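Local coordinates for precorrin-6Y C5,15-methyltransferase (Corynebacterium diphtheriae, PDB 3HM2), which probably transfers methyl groups from S-adenosylmethionine in adenosylcobalamin biosynthesis, this chain being the probable AdoMet-binding domain of a longer protein, at residues A40-W43 against L44-P48. Numbering follows the deposited sequence.
Sequences AIEW and LRSTP
Glu42 and Arg45 cross at an angle where helix 38-44 runs out. Glu42 OE1 lies 3.1 Å from Arg45 NH2 in a salt bridge. The oxygen sits over one face of the guanidinium, and the two flat groups are turned 74° apart. The attraction is therefore one of charge: no N-H points at OE1, which lies well out of the guanidinium plane. Glu42 gets there by a bend in its chain (chi2 47°), which curls the carboxylate back toward the residues that follow. A water also joins the pair: it donates to Glu42 OE2 at 3.0 Å and accepts a weak bond from Arg45 NH1. Ser46 CB, pointing toward the helix, lies 3.1 Å from Glu42 OE2.

On another side of the turn, Leu44 CD2 lies 3.7 Å from Trp43 CD1, at the ring edge and in its plane. Leu44 N bonds to Ala40 O at 2.7 Å near the helix end. Arg45 is the first residue to leave helical angles. Beyond it, Ser46 OG and Thr47 OG1 share a hydrogen bond of 3.1 Å.

The helix follows a glycine-rich turn consistent with the Rossmann-like fold of AdoMet methyltransferases. Leu44 packs on Thr50 and Ala52 of strand 50-55 and on Ile78 of strand 78-81, while Glu42 touches Arg14 and Ile18, and Trp43 touches Leu21, on helix 9-21.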
loop_
_atom_site.group_PDB
_atom_site.type_symbol
_atom_site.label_atom_id
_atom_site.label_comp_id
_atom_site.label_asym_id
_atom_site.label_seq_id
_atom_site.Cartn_x
_atom_site.Cartn_y
_atom_site.Cartn_z
ATOM N N ALA A 40 21.010 -17.297 5.472
ATOM C CA ALA A 40 22.011 -17.981 6.282
ATOM C C ALA A 40 23.381 -17.329 6.132
ATOM O O ALA A 40 24.042 -17.015 7.123
ATOM C CB ALA A 40 22.078 -19.454 5.908
ATOM N N ILE A 41 23.804 -17.129 4.888
ATOM C CA ILE A 41 25.150 -16.646 4.604
ATOM C C ILE A 41 25.291 -15.169 4.958
ATOM O O ILE A 41 26.392 -14.687 5.226
ATOM C CB ILE A 41 25.521 -16.847 3.123
ATOM C CG1 ILE A 41 25.757 -18.330 2.829
ATOM C CG2 ILE A 41 26.750 -16.026 2.765
ATOM C CD1 ILE A 41 24.725 -18.942 1.908
ATOM N N GLU A 42 24.170 -14.455 4.956
ATOM C CA GLU A 42 24.134 -13.085 5.452
ATOM C C GLU A 42 24.075 -13.051 6.976
ATOM O O GLU A 42 24.835 -12.327 7.619
ATOM C CB GLU A 42 22.938 -12.333 4.864
ATOM C CG GLU A 42 22.808 -10.898 5.346
ATOM C CD GLU A 42 24.119 -10.141 5.278
ATOM O OE1 GLU A 42 24.790 -10.203 4.227
ATOM O OE2 GLU A 42 24.481 -9.484 6.277
ATOM N N TRP A 43 23.171 -13.839 7.546
ATOM C CA TRP A 43 23.150 -14.063 8.977
ATOM C C TRP A 43 24.584 -14.323 9.424
ATOM O O TRP A 43 25.050 -13.740 10.389
ATOM C CB TRP A 43 22.232 -15.266 9.264
ATOM C CG TRP A 43 22.368 -15.947 10.642
ATOM C CD1 TRP A 43 23.395 -16.762 11.067
ATOM C CD2 TRP A 43 21.421 -15.908 11.735
ATOM N NE1 TRP A 43 23.157 -17.203 12.353
ATOM C CE2 TRP A 43 21.958 -16.693 12.784
ATOM C CE3 TRP A 43 20.185 -15.276 11.931
ATOM C CZ2 TRP A 43 21.297 -16.861 14.005
ATOM C CZ3 TRP A 43 19.537 -15.443 13.146
ATOM C CH2 TRP A 43 20.092 -16.227 14.162
ATOM N N LEU A 44 25.299 -15.178 8.702
ATOM C CA LEU A 44 26.662 -15.533 9.088
ATOM C C LEU A 44 27.601 -14.394 8.790
ATOM O O LEU A 44 28.499 -14.091 9.584
ATOM C CB LEU A 44 27.147 -16.768 8.335
ATOM C CG LEU A 44 26.707 -18.186 8.687
ATOM C CD1 LEU A 44 27.690 -19.120 8.047
ATOM C CD2 LEU A 44 26.594 -18.477 10.205
ATOM N N ARG A 45 27.388 -13.767 7.635
ATOM C CA ARG A 45 28.271 -12.718 7.169
ATOM C C ARG A 45 27.812 -11.350 7.646
ATOM O O ARG A 45 27.985 -10.360 6.943
ATOM C CB ARG A 45 28.368 -12.720 5.644
ATOM C CG ARG A 45 29.808 -12.648 5.141
ATOM C CD ARG A 45 30.044 -11.459 4.213
ATOM N NE ARG A 45 28.955 -11.235 3.262
ATOM C CZ ARG A 45 28.175 -10.154 3.241
ATOM N NH1 ARG A 45 28.341 -9.172 4.123
ATOM N NH2 ARG A 45 27.220 -10.047 2.326
ATOM N N SER A 46 27.230 -11.302 8.840
ATOM C CA SER A 46 26.807 -10.040 9.436
ATOM C C SER A 46 27.121 -10.003 10.928
ATOM O O SER A 46 27.041 -8.952 11.564
ATOM C CB SER A 46 25.312 -9.814 9.208
ATOM O OG SER A 46 24.537 -10.513 10.167
ATOM N N THR A 47 27.479 -11.157 11.482
ATOM C CA THR A 47 27.735 -11.274 12.912
ATOM C C THR A 47 28.813 -12.315 13.195
ATOM O O THR A 47 28.584 -13.516 13.050
ATOM C CB THR A 47 26.457 -11.649 13.685
ATOM O OG1 THR A 47 25.342 -10.925 13.151
ATOM C CG2 THR A 47 26.612 -11.318 15.161
ATOM N N PRO A 48 29.990 -11.846 13.600
ATOM C CA PRO A 48 31.037 -12.734 14.115
ATOM C C PRO A 48 30.476 -13.774 15.078
ATOM O O PRO A 48 29.524 -13.490 15.806
ATOM C CB PRO A 48 31.968 -11.775 14.859
ATOM C CG PRO A 48 31.084 -10.656 15.282
ATOM C CD PRO A 48 30.070 -10.496 14.185
HETATM O O HOH W 1 26.730 -7.574 5.842
#